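Local coordinates for DNR protein (Pseudomonas aeruginosa, PDB 2Z69) that probably acts as a DNA-binding transcription factor of the CRP type that responds to nitric oxide, this chain being its sensor domain, at residues 10-15 with 28-32; 56-62 with 81-87. All coordinates share one frame; numbering follows the deposited sequence.

A sensor domain of the cyclic nucleotide-binding fold is held within its helical cover and within its beta roll by different chemistry. Interaction 1 packs helix 6-14 against helix 25-33 through leucine methyls and glutamine side chains, some 15 Å, centre to centre, from the middle of the chain. Interaction 2, about 8 Å from that middle, relies on backbone hydrogen bonds between strand 55-59 and the chain at 81-87, with Tyr-57 and Phe-87 turned into the roll, Tyr-58 out toward the helices, and a charged turn at one end. Both are partly buried, interaction 2 being richer in buried residues. They meet at Tyr-58, where helix 6-14 rests on strand 55-59.

Interaction 1 of 2, residues 10-15 with 28-32; sequences HQQLLQ and LQELL
The side-chain amide of Gln-15 is held at both ends: its NE2 is hydrogen-bonded to the backbone carbonyl of Leu-23, while its OE1 lies 3.1 Å from CD2 of Leu-28, a tight van der Waals contact. The bond to Leu-23 ties down the far end of the amide and helps to fix which part of it faces the leucine. The Gln-15 chain leaves with CG anti to the backbone N (chi1 -163°) and then bends at chi2, which swings the amide round to the leucine.

Gln-11, one turn earlier, runs antiparallel alongside Leu-28, CG to CG at 4.0 Å. Its OE1 comes to 3.4 Å from CD1 of Leu-32, so the glutamine spans the two leucines that helix 25-33 turns toward it. Deeper in, Leu-14 and Leu-32 meet end to end through their methyls, with CD1 of Leu-14 only 3.5 Å from CD2 of Leu-32. The CB of His-10 adds a looser touch on both Leu-32 methyls. Across the contact the forces are van der Waals, with the glutamine side chains packing as part of the interface.

The two short helical segments are steeply inclined, at 106°, their axes 10.5 Å apart. Beneath them runs strand 109-115, where Phe-114 receives Leu-14 and Phe-112 receives both Leu-32 and, edge-to-face, the ring of His-10; Tyr-58 of strand 55-59 extends this floor under Leu-14.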
ATOM      1  N   HIS B  10     -17.997  22.448   5.178  1.00 20.06           N
ATOM      2  CA  HIS B  10     -17.181  21.562   4.325  1.00 20.01           C
ATOM      3  C   HIS B  10     -16.397  20.537   5.149  1.00 20.85           C
ATOM      4  O   HIS B  10     -16.343  19.365   4.787  1.00 19.96           O
ATOM      5  CB  HIS B  10     -16.236  22.334   3.407  1.00 20.08           C
ATOM      6  CG  HIS B  10     -16.918  23.300   2.488  1.00 17.77           C
ATOM      7  ND1 HIS B  10     -16.245  24.338   1.883  1.00 16.08           N
ATOM      8  CD2 HIS B  10     -18.209  23.403   2.086  1.00 17.56           C
ATOM      9  CE1 HIS B  10     -17.089  25.037   1.145  1.00 18.60           C
ATOM     10  NE2 HIS B  10     -18.287  24.490   1.251  1.00 18.23           N
ATOM     11  N   GLN B  11     -15.793  20.972   6.259  1.00 21.55           N
ATOM     12  CA  GLN B  11     -15.190  20.015   7.193  1.00 22.74           C
ATOM     13  C   GLN B  11     -16.225  18.939   7.543  1.00 22.24           C
ATOM     14  O   GLN B  11     -15.927  17.755   7.469  1.00 21.96           O
ATOM     15  CB  GLN B  11     -14.627  20.699   8.454  1.00 22.60           C
ATOM     16  CG  GLN B  11     -13.126  21.085   8.355  1.00 28.02           C
ATOM     17  CD  GLN B  11     -12.836  22.600   8.460  1.00 32.96           C
ATOM     18  OE1 GLN B  11     -12.484  23.255   7.469  1.00 33.37           O
ATOM     19  NE2 GLN B  11     -12.968  23.148   9.667  1.00 33.64           N
ATOM     20  N   GLN B  12     -17.451  19.366   7.849  1.00 22.70           N
ATOM     21  CA  GLN B  12     -18.550  18.476   8.240  1.00 23.47           C
ATOM     22  C   GLN B  12     -18.886  17.339   7.260  1.00 24.11           C
ATOM     23  O   GLN B  12     -19.006  16.184   7.683  1.00 25.07           O
ATOM     24  CB  GLN B  12     -19.802  19.300   8.538  1.00 23.32           C
ATOM     25  CG  GLN B  12     -20.924  18.524   9.213  1.00 24.49           C
ATOM     26  CD  GLN B  12     -21.847  19.423  10.010  1.00 25.81           C
ATOM     27  OE1 GLN B  12     -21.392  20.304  10.745  1.00 26.61           O
ATOM     28  NE2 GLN B  12     -23.152  19.200   9.880  1.00 25.77           N
ATOM     29  N   LEU B  13     -19.042  17.649   5.970  1.00 24.50           N
ATOM     30  CA  LEU B  13     -19.384  16.609   4.974  1.00 24.17           C
ATOM     31  C   LEU B  13     -18.173  15.743   4.590  1.00 23.64           C
ATOM     32  O   LEU B  13     -18.297  14.539   4.381  1.00 24.15           O
ATOM     33  CB  LEU B  13     -20.139  17.189   3.754  1.00 24.09           C
ATOM     34  CG  LEU B  13     -19.496  17.674   2.446  1.00 26.15           C
ATOM     35  CD1 LEU B  13     -20.554  17.868   1.366  1.00 22.57           C
ATOM     36  CD2 LEU B  13     -18.702  18.950   2.629  1.00 26.75           C
ATOM     37  N   LEU B  14     -16.996  16.352   4.556  1.00 22.89           N
ATOM     38  CA  LEU B  14     -15.763  15.632   4.262  1.00 21.89           C
ATOM     39  C   LEU B  14     -15.317  14.673   5.341  1.00 22.13           C
ATOM     40  O   LEU B  14     -14.674  13.659   5.032  1.00 21.45           O
ATOM     41  CB  LEU B  14     -14.631  16.611   3.987  1.00 21.15           C
ATOM     42  CG  LEU B  14     -14.816  17.337   2.669  1.00 21.97           C
ATOM     43  CD1 LEU B  14     -13.652  18.285   2.454  1.00 26.82           C
ATOM     44  CD2 LEU B  14     -14.854  16.301   1.566  1.00 19.86           C
ATOM     45  N   GLN B  15     -15.617  15.002   6.603  1.00 21.12           N
ATOM     46  CA  GLN B  15     -15.112  14.222   7.721  1.00 21.91           C
ATOM     47  C   GLN B  15     -15.770  12.837   7.765  1.00 21.88           C
ATOM     48  O   GLN B  15     -15.220  11.899   8.339  1.00 22.82           O
ATOM     49  CB  GLN B  15     -15.277  14.991   9.050  1.00 22.36           C
ATOM     50  CG  GLN B  15     -14.436  14.450  10.193  1.00 27.64           C
ATOM     51  CD  GLN B  15     -12.944  14.797  10.092  1.00 38.89           C
ATOM     52  OE1 GLN B  15     -12.512  15.878  10.513  1.00 45.20           O
ATOM     53  NE2 GLN B  15     -12.146  13.860   9.578  1.00 38.85           N
ATOM     54  N   LEU B  28      -7.505  18.611   8.168  1.00 19.03           N
ATOM     55  CA  LEU B  28      -8.604  18.730   7.212  1.00 19.46           C
ATOM     56  C   LEU B  28      -8.729  20.161   6.686  1.00 20.07           C
ATOM     57  O   LEU B  28      -8.864  20.376   5.477  1.00 19.33           O
ATOM     58  CB  LEU B  28      -9.919  18.263   7.852  1.00 18.75           C
ATOM     59  CG  LEU B  28     -11.096  17.963   6.931  1.00 21.79           C
ATOM     60  CD1 LEU B  28     -10.664  17.249   5.639  1.00 22.04           C
ATOM     61  CD2 LEU B  28     -12.125  17.148   7.670  1.00 24.53           C
ATOM     62  N   GLN B  29      -8.670  21.123   7.606  1.00 20.00           N
ATOM     63  CA  GLN B  29      -8.670  22.548   7.303  1.00 21.11           C
ATOM     64  C   GLN B  29      -7.552  22.882   6.316  1.00 21.31           C
ATOM     65  O   GLN B  29      -7.774  23.580   5.339  1.00 22.18           O
ATOM     66  CB  GLN B  29      -8.509  23.345   8.621  1.00 20.84           C
ATOM     67  CG  GLN B  29      -8.680  24.869   8.536  1.00 22.22           C
ATOM     68  CD  GLN B  29      -8.126  25.621   9.772  1.00 22.75           C
ATOM     69  OE1 GLN B  29      -6.912  25.657  10.013  1.00 22.73           O
ATOM     70  NE2 GLN B  29      -9.021  26.239  10.536  1.00 25.40           N
ATOM     71  N   GLU B  30      -6.353  22.362   6.569  1.00 22.61           N
ATOM     72  CA  GLU B  30      -5.182  22.648   5.735  1.00 23.18           C
ATOM     73  C   GLU B  30      -5.344  22.084   4.317  1.00 22.30           C
ATOM     74  O   GLU B  30      -4.923  22.702   3.335  1.00 21.59           O
ATOM     75  CB  GLU B  30      -3.906  22.120   6.403  1.00 22.90           C
ATOM     76  CG  GLU B  30      -2.600  22.554   5.717  1.00 25.32           C
ATOM     77  CD  GLU B  30      -1.333  22.154   6.472  1.00 26.18           C
ATOM     78  OE1 GLU B  30      -1.410  21.779   7.666  1.00 34.62           O
ATOM     79  OE2 GLU B  30      -0.239  22.230   5.869  1.00 32.83           O
ATOM     80  N   LEU B  31      -5.982  20.918   4.232  1.00 21.65           N
ATOM     81  CA  LEU B  31      -6.274  20.245   2.963  1.00 21.05           C
ATOM     82  C   LEU B  31      -7.286  21.027   2.125  1.00 19.64           C
ATOM     83  O   LEU B  31      -7.051  21.264   0.930  1.00 17.25           O
ATOM     84  CB  LEU B  31      -6.766  18.806   3.228  1.00 21.20           C
ATOM     85  CG  LEU B  31      -6.960  17.832   2.061  1.00 23.51           C
ATOM     86  CD1 LEU B  31      -5.715  17.742   1.169  1.00 25.19           C
ATOM     87  CD2 LEU B  31      -7.349  16.464   2.579  1.00 21.76           C
ATOM     88  N   LEU B  32      -8.400  21.407   2.761  1.00 19.76           N
ATOM     89  CA  LEU B  32      -9.370  22.349   2.176  1.00 20.78           C
ATOM     90  C   LEU B  32      -8.759  23.673   1.718  1.00 20.70           C
ATOM     91  O   LEU B  32      -9.110  24.184   0.662  1.00 20.62           O
ATOM     92  CB  LEU B  32     -10.534  22.626   3.138  1.00 20.41           C
ATOM     93  CG  LEU B  32     -11.597  21.527   3.184  1.00 20.39           C
ATOM     94  CD1 LEU B  32     -12.387  21.619   4.463  1.00 18.39           C
ATOM     95  CD2 LEU B  32     -12.515  21.610   1.961  1.00 18.64           C
TER

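Interaction 2 of 2, residues 56-62 with 81-87; sequences FYYLISG and TNERNTF
Backbone hydrogen bonds join Tyr-57 and Phe-87 as an antiparallel hydrogen-bonded pair, with Tyr-57 N to Phe-87 O at 3.1 Å and Phe-87 N to Tyr-57 O at 3.0 Å. Farther along, Leu-59 N donates almost straight to Asn-85 O (172°), and Leu-59 O accepts from Arg-84 N.

Among the packing contacts, CB of Tyr-57 sits over one face of the Phe-87 ring, 3.8 Å from its centroid, a CH-pi contact; the two rings are nearly parallel but slid apart. Phe-87 is placed there by a chi1 of 61°, its CG between backbone N and carbonyl carbon. Within the non-hydrogen-bonded pair Tyr-58 and Thr-86, CG2 of Thr-86 meets the tyrosine ring at its edge, and Tyr-58 OH packs against CA and CB of Arg-84.

Charged and polar groups hold the turn. Glu-83 OE1 accepts from Gly-62 N at 3.1 Å through its anti lone pair, OE2 forms a salt bridge with Arg-84 NH1 whose hydrogen bond is weak, and one water joins Gly-62 O to Glu-83 N. Asn-85 ND2 reaches back to Asn-82 O.

A classic beta bulge of Ile-60 and Ser-61 opposite Gln-110 marks the corner between the two antiparallel sheets, which form the beta roll of the cyclic nucleotide-binding domain family.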
ATOM      1  N   PHE B  56      -6.768  14.514  -6.921  1.00 17.89           N
ATOM      2  CA  PHE B  56      -7.988  13.709  -6.900  1.00 17.98           C
ATOM      3  C   PHE B  56      -9.165  14.608  -6.494  1.00 19.45           C
ATOM      4  O   PHE B  56      -8.947  15.765  -6.129  1.00 19.39           O
ATOM      5  CB  PHE B  56      -7.856  12.511  -5.963  1.00 15.07           C
ATOM      6  CG  PHE B  56      -7.741  12.875  -4.525  1.00 15.63           C
ATOM      7  CD1 PHE B  56      -6.535  13.375  -4.007  1.00 15.38           C
ATOM      8  CD2 PHE B  56      -8.814  12.671  -3.656  1.00 18.49           C
ATOM      9  CE1 PHE B  56      -6.413  13.700  -2.664  1.00 16.72           C
ATOM     10  CE2 PHE B  56      -8.710  13.003  -2.301  1.00 16.73           C
ATOM     11  CZ  PHE B  56      -7.507  13.501  -1.800  1.00 18.32           C
ATOM     12  N   TYR B  57     -10.380  14.056  -6.560  1.00 18.53           N
ATOM     13  CA  TYR B  57     -11.609  14.828  -6.518  1.00 18.51           C
ATOM     14  C   TYR B  57     -12.603  14.289  -5.481  1.00 21.05           C
ATOM     15  O   TYR B  57     -12.724  13.090  -5.278  1.00 19.36           O
ATOM     16  CB  TYR B  57     -12.260  14.846  -7.894  1.00 19.42           C
ATOM     17  CG  TYR B  57     -11.405  15.595  -8.876  1.00 21.50           C
ATOM     18  CD1 TYR B  57     -10.297  14.991  -9.482  1.00 18.27           C
ATOM     19  CD2 TYR B  57     -11.656  16.941  -9.132  1.00 20.60           C
ATOM     20  CE1 TYR B  57      -9.466  15.735 -10.356  1.00 17.49           C
ATOM     21  CE2 TYR B  57     -10.838  17.673  -9.962  1.00 20.25           C
ATOM     22  CZ  TYR B  57      -9.772  17.064 -10.591  1.00 20.35           C
ATOM     23  OH  TYR B  57      -8.992  17.850 -11.439  1.00 25.94           O
ATOM     24  N   TYR B  58     -13.272  15.210  -4.794  1.00 20.61           N
ATOM     25  CA  TYR B  58     -14.479  14.868  -4.064  1.00 21.22           C
ATOM     26  C   TYR B  58     -15.666  15.461  -4.822  1.00 22.38           C
ATOM     27  O   TYR B  58     -15.665  16.656  -5.165  1.00 24.45           O
ATOM     28  CB  TYR B  58     -14.398  15.432  -2.666  1.00 21.74           C
ATOM     29  CG  TYR B  58     -15.622  15.202  -1.829  1.00 19.21           C
ATOM     30  CD1 TYR B  58     -16.601  16.186  -1.752  1.00 20.27           C
ATOM     31  CD2 TYR B  58     -15.803  14.014  -1.133  1.00 20.00           C
ATOM     32  CE1 TYR B  58     -17.730  16.025  -0.999  1.00 24.90           C
ATOM     33  CE2 TYR B  58     -16.957  13.831  -0.332  1.00 25.40           C
ATOM     34  CZ  TYR B  58     -17.905  14.858  -0.290  1.00 22.31           C
ATOM     35  OH  TYR B  58     -19.040  14.754   0.421  1.00 21.35           O
ATOM     36  N   LEU B  59     -16.672  14.635  -5.089  1.00 21.27           N
ATOM     37  CA  LEU B  59     -17.854  15.083  -5.837  1.00 21.52           C
ATOM     38  C   LEU B  59     -18.910  15.627  -4.864  1.00 20.30           C
ATOM     39  O   LEU B  59     -19.597  14.874  -4.161  1.00 18.93           O
ATOM     40  CB  LEU B  59     -18.410  13.911  -6.701  1.00 21.77           C
ATOM     41  CG  LEU B  59     -19.522  14.140  -7.718  1.00 19.57           C
ATOM     42  CD1 LEU B  59     -19.225  15.295  -8.642  1.00 23.41           C
ATOM     43  CD2 LEU B  59     -19.782  12.848  -8.505  1.00 19.60           C
ATOM     44  N   ILE B  60     -19.035  16.951  -4.818  1.00 19.70           N
ATOM     45  CA  ILE B  60     -19.991  17.571  -3.899  1.00 18.49           C
ATOM     46  C   ILE B  60     -21.399  17.255  -4.412  1.00 19.02           C
ATOM     47  O   ILE B  60     -22.207  16.702  -3.690  1.00 18.82           O
ATOM     48  CB  ILE B  60     -19.779  19.099  -3.756  1.00 17.86           C
ATOM     49  CG1 ILE B  60     -18.352  19.416  -3.267  1.00 17.49           C
ATOM     50  CG2 ILE B  60     -20.855  19.722  -2.848  1.00 18.19           C
ATOM     51  CD1 ILE B  60     -17.821  20.726  -3.874  1.00 16.89           C
ATOM     52  N   SER B  61     -21.655  17.551  -5.690  1.00 21.20           N
ATOM     53  CA  SER B  61     -23.004  17.384  -6.240  1.00 21.03           C
ATOM     54  C   SER B  61     -22.822  16.951  -7.666  1.00 21.38           C
ATOM     55  O   SER B  61     -21.842  17.345  -8.324  1.00 20.55           O
ATOM     56  CB  SER B  61     -23.787  18.708  -6.180  1.00 23.06           C
ATOM     57  OG  SER B  61     -23.193  19.693  -7.033  1.00 20.09           O
ATOM     58  N   GLY B  62     -23.750  16.141  -8.159  1.00 20.87           N
ATOM     59  CA  GLY B  62     -23.692  15.731  -9.555  1.00 21.56           C
ATOM     60  C   GLY B  62     -23.279  14.283  -9.696  1.00 21.19           C
ATOM     61  O   GLY B  62     -23.525  13.486  -8.784  1.00 18.93           O
ATOM     62  N   THR B  81     -19.332   7.594 -10.703  1.00 21.87           N
ATOM     63  CA  THR B  81     -19.235   8.101  -9.327  1.00 23.16           C
ATOM     64  C   THR B  81     -20.452   8.952  -8.941  1.00 22.65           C
ATOM     65  O   THR B  81     -20.825   9.876  -9.657  1.00 22.27           O
ATOM     66  CB  THR B  81     -17.957   8.926  -9.137  1.00 24.32           C
ATOM     67  OG1 THR B  81     -16.813   8.165  -9.593  1.00 29.73           O
ATOM     68  CG2 THR B  81     -17.774   9.316  -7.669  1.00 23.83           C
ATOM     69  N   ASN B  82     -21.047   8.639  -7.798  1.00 23.20           N
ATOM     70  CA  ASN B  82     -22.196   9.384  -7.253  1.00 23.61           C
ATOM     71  C   ASN B  82     -21.736  10.487  -6.306  1.00 23.46           C
ATOM     72  O   ASN B  82     -20.600  10.432  -5.790  1.00 23.36           O
ATOM     73  CB  ASN B  82     -23.140   8.412  -6.520  1.00 24.14           C
ATOM     74  CG  ASN B  82     -23.675   7.316  -7.449  1.00 27.94           C
ATOM     75  OD1 ASN B  82     -24.213   7.599  -8.519  1.00 27.40           O
ATOM     76  ND2 ASN B  82     -23.494   6.067  -7.053  1.00 30.45           N
ATOM     77  N   GLU B  83     -22.599  11.476  -6.062  1.00 22.38           N
ATOM     78  CA  GLU B  83     -22.220  12.569  -5.158  1.00 22.88           C
ATOM     79  C   GLU B  83     -21.755  12.072  -3.788  1.00 21.80           C
ATOM     80  O   GLU B  83     -22.078  10.943  -3.380  1.00 20.38           O
ATOM     81  CB  GLU B  83     -23.308  13.677  -5.051  1.00 23.26           C
ATOM     82  CG  GLU B  83     -24.662  13.312  -4.512  1.00 22.41           C
ATOM     83  CD  GLU B  83     -25.692  14.439  -4.789  1.00 25.43           C
ATOM     84  OE1 GLU B  83     -25.557  15.167  -5.822  1.00 32.90           O
ATOM     85  OE2 GLU B  83     -26.638  14.589  -3.994  1.00 26.05           O
ATOM     86  N   ARG B  84     -20.971  12.910  -3.109  1.00 21.17           N
ATOM     87  CA  ARG B  84     -20.381  12.602  -1.789  1.00 20.84           C
ATOM     88  C   ARG B  84     -19.416  11.385  -1.832  1.00 20.55           C
ATOM     89  O   ARG B  84     -19.277  10.645  -0.854  1.00 19.63           O
ATOM     90  CB  ARG B  84     -21.463  12.458  -0.720  1.00 20.29           C
ATOM     91  CG  ARG B  84     -22.357  13.700  -0.556  1.00 21.17           C
ATOM     92  CD  ARG B  84     -23.297  13.594   0.693  1.00 25.19           C
ATOM     93  NE  ARG B  84     -24.328  12.557   0.547  1.00 36.06           N
ATOM     94  CZ  ARG B  84     -25.411  12.656  -0.229  1.00 41.54           C
ATOM     95  NH1 ARG B  84     -25.648  13.751  -0.954  1.00 45.45           N
ATOM     96  NH2 ARG B  84     -26.265  11.647  -0.295  1.00 40.46           N
ATOM     97  N   ASN B  85     -18.769  11.194  -2.987  1.00 19.52           N
ATOM     98  CA  ASN B  85     -17.757  10.162  -3.163  1.00 19.34           C
ATOM     99  C   ASN B  85     -16.556  10.748  -3.823  1.00 18.52           C
ATOM    100  O   ASN B  85     -16.663  11.810  -4.397  1.00 18.33           O
ATOM    101  CB  ASN B  85     -18.273   9.060  -4.053  1.00 19.75           C
ATOM    102  CG  ASN B  85     -19.168   8.144  -3.325  1.00 20.66           C
ATOM    103  OD1 ASN B  85     -18.707   7.301  -2.579  1.00 19.70           O
ATOM    104  ND2 ASN B  85     -20.463   8.305  -3.515  1.00 29.19           N
ATOM    105  N   THR B  86     -15.415  10.069  -3.692  1.00 18.19           N
ATOM    106  CA  THR B  86     -14.136  10.551  -4.237  1.00 16.92           C
ATOM    107  C   THR B  86     -13.816   9.716  -5.436  1.00 16.46           C
ATOM    108  O   THR B  86     -14.374   8.658  -5.601  1.00 15.19           O
ATOM    109  CB  THR B  86     -12.942  10.442  -3.236  1.00 16.60           C
ATOM    110  OG1 THR B  86     -12.881   9.106  -2.687  1.00 17.18           O
ATOM    111  CG2 THR B  86     -13.095  11.470  -2.097  1.00 16.25           C
ATOM    112  N   PHE B  87     -12.922  10.219  -6.279  1.00 17.35           N
ATOM    113  CA  PHE B  87     -12.400   9.454  -7.377  1.00 17.07           C
ATOM    114  C   PHE B  87     -10.999   9.925  -7.736  1.00 16.60           C
ATOM    115  O   PHE B  87     -10.606  11.042  -7.403  1.00 15.95           O
ATOM    116  CB  PHE B  87     -13.370   9.467  -8.595  1.00 18.93           C
ATOM    117  CG  PHE B  87     -13.655  10.847  -9.176  1.00 17.46           C
ATOM    118  CD1 PHE B  87     -14.750  11.603  -8.726  1.00 20.99           C
ATOM    119  CD2 PHE B  87     -12.901  11.323 -10.233  1.00 15.92           C
ATOM    120  CE1 PHE B  87     -15.047  12.826  -9.307  1.00 18.20           C
ATOM    121  CE2 PHE B  87     -13.177  12.534 -10.821  1.00 15.57           C
ATOM    122  CZ  PHE B  87     -14.237  13.295 -10.368  1.00 15.94           C
TER
HETATM  123  O   HOH W   1     -25.055  11.635  -7.384  1.00 31.14           O